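HTH marR-type domain-containing protein (PDB 7DVR) senses heme, which it binds, and probably regulates transcription by binding DNA through a winged helix-turn-helix of the MarR family. Local coordinates at residues V39-K44 with A103-E107; K48-I52 with V90-Y94. All blocks are in the same frame, centred on the assembly; numbering follows the deposited sequence. Where two conformers were deposited one is given.

Contact 1. Residues V39-K44 with A103-E107; sequences VMHLYK and ATQFE
Ala103 presses its CB into a hollow formed by Val39, Met40 and Tyr43, three side chains on one flank of helix 34-44. The closest of these contacts is Val39 CG1 to Ala103 CB at 3.6 Å. Tyr43 receives the same methyl over one face of its ring, a CH-pi contact with Ala103 CB 4.2 Å from the ring centroid and displaced toward the rim. With CG anti to the backbone N (chi1 -170°), the ring runs out across helix 97-117, and its OH ends 3.2 Å from Thr104 CG2. Thr104 itself turns OG1 back to its own helix, where the carbonyls of Lys100 and Gln101 take it up; CG2 is the branch that faces the tyrosine.

The contact joins helix 34-44 to helix 97-117, the long helix that follows the wing of the MarR winged helix-turn-helix; their short segments cross at -112° with axes 10.1 Å apart. Ala103 sits at the crossing, its CA nearest that of Met40, with the Met40 and Tyr43 side chains beside it. Met40 reaches toward Phe106 and Glu107: bends at chi2 and chi3 fold the chain to bring SD beside the Ala103 backbone. Its CG comes 3.9 Å from Phe106 CD2, while SD sits at the edge of that ring in a Met-aromatic contact. Beyond the sulfur, Met40 CE lies 3.6 Å from Glu107 CG. Lys44 NZ hovers 4.4 Å from Glu107 OE2, too far for a salt bridge.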
# COMPACT_ATOMS: atom_id res chain seq x y z
N VAL A 39 14.87 21.25 -4.55
CA VAL A 39 16.31 21.40 -4.89
C VAL A 39 16.41 21.37 -6.39
O VAL A 39 17.10 22.18 -6.97
CB VAL A 39 17.13 20.22 -4.30
CG1 VAL A 39 18.45 19.95 -5.02
CG2 VAL A 39 17.31 20.41 -2.81
N MET A 40 15.68 20.45 -6.99
CA MET A 40 15.73 20.34 -8.45
C MET A 40 15.07 21.58 -9.09
O MET A 40 15.47 21.99 -10.21
CB MET A 40 15.00 19.08 -8.89
CG MET A 40 15.58 17.82 -8.37
SD MET A 40 17.37 17.79 -8.68
CE MET A 40 17.43 17.68 -10.46
N HIS A 41 14.06 22.16 -8.42
CA HIS A 41 13.43 23.41 -8.91
C HIS A 41 14.45 24.55 -8.89
O HIS A 41 14.69 25.17 -9.97
CB HIS A 41 12.16 23.76 -8.16
CG HIS A 41 11.33 24.75 -8.92
ND1 HIS A 41 10.34 24.35 -9.81
CD2 HIS A 41 11.34 26.11 -8.95
CE1 HIS A 41 9.77 25.42 -10.37
NE2 HIS A 41 10.35 26.52 -9.84
N LEU A 42 15.06 24.79 -7.73
CA LEU A 42 16.16 25.77 -7.61
C LEU A 42 17.21 25.51 -8.68
O LEU A 42 17.63 26.46 -9.37
CB LEU A 42 16.76 25.74 -6.19
CG LEU A 42 15.84 26.25 -5.09
CD1 LEU A 42 16.33 25.99 -3.67
CD2 LEU A 42 15.58 27.76 -5.28
N TYR A 43 17.65 24.27 -8.83
CA TYR A 43 18.83 23.97 -9.68
C TYR A 43 18.49 24.27 -11.13
O TYR A 43 19.35 24.78 -11.88
CB TYR A 43 19.24 22.51 -9.56
CG TYR A 43 20.58 22.21 -10.20
CD1 TYR A 43 21.77 22.74 -9.70
CD2 TYR A 43 20.66 21.43 -11.35
CE1 TYR A 43 23.00 22.47 -10.29
CE2 TYR A 43 21.89 21.14 -11.94
CZ TYR A 43 23.06 21.66 -11.42
OH TYR A 43 24.24 21.38 -12.06
N LYS A 44 17.24 24.01 -11.50
CA LYS A 44 16.86 24.03 -12.94
C LYS A 44 16.38 25.42 -13.35
O LYS A 44 16.21 25.65 -14.55
CB LYS A 44 15.88 22.90 -13.26
CG LYS A 44 16.53 21.52 -13.30
CD LYS A 44 15.72 20.49 -14.05
CE LYS A 44 14.71 19.74 -13.20
NZ LYS A 44 14.64 18.30 -13.53
N ALA A 103 21.86 17.95 -6.01
CA ALA A 103 20.97 18.00 -7.18
C ALA A 103 21.48 17.12 -8.34
O ALA A 103 20.66 16.45 -8.99
CB ALA A 103 20.83 19.42 -7.65
N THR A 104 22.76 17.19 -8.68
CA THR A 104 23.27 16.45 -9.86
C THR A 104 23.30 14.93 -9.51
O THR A 104 23.05 14.09 -10.39
CB THR A 104 24.63 17.03 -10.23
OG1 THR A 104 25.46 17.05 -9.06
CG2 THR A 104 24.50 18.42 -10.83
N GLN A 105 23.49 14.63 -8.24
CA GLN A 105 23.50 13.23 -7.74
C GLN A 105 22.08 12.70 -7.79
O GLN A 105 21.87 11.54 -8.06
CB GLN A 105 24.01 13.15 -6.29
CG GLN A 105 25.52 13.26 -6.14
CD GLN A 105 25.97 13.49 -4.71
OE1 GLN A 105 25.34 13.04 -3.76
NE2 GLN A 105 27.13 14.12 -4.58
N PHE A 106 21.09 13.53 -7.51
CA PHE A 106 19.69 13.06 -7.40
C PHE A 106 19.19 12.70 -8.79
O PHE A 106 18.43 11.73 -8.93
CB PHE A 106 18.77 14.14 -6.81
CG PHE A 106 17.40 13.63 -6.43
CD1 PHE A 106 17.24 12.63 -5.47
CD2 PHE A 106 16.26 14.19 -6.98
CE1 PHE A 106 15.98 12.18 -5.10
CE2 PHE A 106 15.00 13.74 -6.61
CZ PHE A 106 14.85 12.74 -5.67
N GLU A 107 19.57 13.51 -9.77
CA GLU A 107 19.14 13.29 -11.18
C GLU A 107 19.63 11.92 -11.68
O GLU A 107 18.84 11.21 -12.35
CB GLU A 107 19.69 14.39 -12.09
CG GLU A 107 18.64 15.21 -12.79
CD GLU A 107 19.23 16.30 -13.69
OE1 GLU A 107 20.38 16.75 -13.43
OE2 GLU A 107 18.56 16.68 -14.65

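Contact 2. Residues K48-I52 with V90-Y94; sequences KDMSI and VKYLY
Met50 and Leu93 are joined through the backbone: Leu93 N donates to Met50 O at 3.0 Å, nearly straight at 160°. Two residues on, Ile52 N gives a more bent bond to Lys91 O at 3.1 Å. Between them Ser51 faces Tyr92 as an antiparallel non-hydrogen-bonded pair. This is the short, weakly bonded edge strand 50-51 of a winged helix-turn-helix domain lying against strand 91-95 of the wing, whose other neighbour is strand 79-83.

The side chains part to the two faces of this small sheet. On one, Tyr92 leans its ring toward the edge strand, with Asp49 CB 3.8 Å from its CD1 and Val90 CG1 over one face of the ring. On the other, Leu93 meets Ile52, its CD2 lying 4.0 Å from Ile52 CG1. Ile52 also runs alongside Lys91, both pointing the same way, and Ile52 CD1 packs tightly, 3.5 Å from Lys91 CG.

Farther out, helix 34-44 receives Met50 through Leu38, His41 and Leu42, and helix 63-75 receives Ile52 and Leu93 at Val70. Ser51 is the N-cap of helix 52-59: with chi1 at 58°, OG is held close to the backbone and caps a nitrogen of the first turn, while Ser51 N donates to Asp54 OD2, three residues on, in the manner of a capping box.

At the Asp49 end a water bridges the strands, accepting from Met50 N at 2.8 Å and donating both to Leu93 O and, at 3.0 Å, to Asp49 OD1.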
# COMPACT_ATOMS: atom_id res chain seq x y z
N LYS A 48 15.71 32.52 -11.75
CA LYS A 48 14.56 32.89 -10.90
C LYS A 48 14.88 32.71 -9.45
O LYS A 48 15.90 32.18 -9.10
CB LYS A 48 13.32 32.07 -11.24
CG LYS A 48 12.87 32.35 -12.66
CD LYS A 48 11.96 31.31 -13.27
CE LYS A 48 11.66 31.66 -14.71
NZ LYS A 48 10.67 30.74 -15.32
N ASP A 49 13.96 33.16 -8.62
CA ASP A 49 14.14 32.99 -7.17
C ASP A 49 12.92 32.27 -6.62
O ASP A 49 11.88 32.28 -7.22
CB ASP A 49 14.39 34.33 -6.50
CG ASP A 49 15.77 34.87 -6.80
OD1 ASP A 49 16.79 34.33 -6.25
OD2 ASP A 49 15.83 35.80 -7.63
N MET A 50 13.08 31.78 -5.43
CA MET A 50 12.05 31.01 -4.72
C MET A 50 11.99 31.52 -3.29
O MET A 50 12.92 31.36 -2.59
CB MET A 50 12.35 29.51 -4.77
CG MET A 50 11.41 28.66 -3.90
SD MET A 50 12.04 26.78 -3.80
CE MET A 50 11.77 26.39 -5.55
N SER A 51 10.86 32.08 -2.93
CA SER A 51 10.61 32.49 -1.53
C SER A 51 9.96 31.28 -0.83
O SER A 51 9.48 30.31 -1.48
CB SER A 51 9.85 33.76 -1.43
OG SER A 51 8.62 33.61 -2.11
N ILE A 52 9.76 31.41 0.47
CA ILE A 52 9.00 30.36 1.20
C ILE A 52 7.58 30.34 0.66
O ILE A 52 7.05 29.27 0.42
CB ILE A 52 9.13 30.56 2.70
CG1 ILE A 52 10.60 30.41 3.09
CG2 ILE A 52 8.26 29.56 3.41
CD1 ILE A 52 10.96 30.89 4.46
N VAL A 90 9.95 38.82 3.35
CA VAL A 90 10.05 37.81 2.28
C VAL A 90 11.36 37.05 2.56
O VAL A 90 12.39 37.73 2.79
CB VAL A 90 10.02 38.46 0.89
CG1 VAL A 90 10.21 37.47 -0.23
CG2 VAL A 90 8.72 39.23 0.65
N LYS A 91 11.29 35.74 2.60
CA LYS A 91 12.48 34.89 2.83
C LYS A 91 12.81 34.25 1.51
O LYS A 91 11.98 33.44 1.06
CB LYS A 91 12.20 33.75 3.81
CG LYS A 91 11.90 34.13 5.24
CD LYS A 91 12.73 35.26 5.82
CE LYS A 91 11.99 35.93 6.96
NZ LYS A 91 12.70 37.14 7.44
N TYR A 92 14.04 34.43 1.01
CA TYR A 92 14.40 33.74 -0.23
C TYR A 92 15.37 32.57 0.11
O TYR A 92 16.08 32.61 1.13
CB TYR A 92 15.09 34.69 -1.17
CG TYR A 92 14.18 35.60 -1.99
CD1 TYR A 92 13.25 35.10 -2.91
CD2 TYR A 92 14.28 36.95 -1.79
CE1 TYR A 92 12.38 35.93 -3.60
CE2 TYR A 92 13.37 37.79 -2.44
CZ TYR A 92 12.49 37.29 -3.39
OH TYR A 92 11.77 38.26 -4.07
N LEU A 93 15.30 31.52 -0.71
CA LEU A 93 16.03 30.26 -0.64
C LEU A 93 17.09 30.18 -1.75
O LEU A 93 16.71 30.34 -2.95
CB LEU A 93 15.07 29.05 -0.75
CG LEU A 93 13.76 29.18 0.03
CD1 LEU A 93 12.97 27.93 0.09
CD2 LEU A 93 14.08 29.53 1.44
N TYR A 94 18.31 29.72 -1.41
CA TYR A 94 19.39 29.60 -2.40
C TYR A 94 20.12 28.30 -2.15
O TYR A 94 20.35 27.96 -1.00
CB TYR A 94 20.43 30.69 -2.33
CG TYR A 94 19.82 32.07 -2.40
CD1 TYR A 94 19.46 32.67 -3.62
CD2 TYR A 94 19.45 32.71 -1.24
CE1 TYR A 94 18.82 33.91 -3.66
CE2 TYR A 94 18.86 34.01 -1.29
CZ TYR A 94 18.55 34.59 -2.49
OH TYR A 94 18.00 35.85 -2.53
O HOH W 1 15.77 31.96 -4.78

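Overall arrangement
Contact 1 and contact 2 are joined by two chain connections: helix 34-44 leads on to strand 50-51, and strand 91-95 leads into helix 97-117. Their centres are 16 Å apart, yet they touch, with Leu42 CD2 3.7 Å from Leu93 O. Helix 34-44 thus has contact 1 on one flank and the sheet of contact 2 on another, with Leu95 meeting Val39, Leu42 and Tyr43 between them. Contact 1 is the one close to heme: the Phe106 side chain is about 5 Å from a bound heme and about 8 Å from the side chain of the axial ligand His114. Contact 2 lies away from the heme sites.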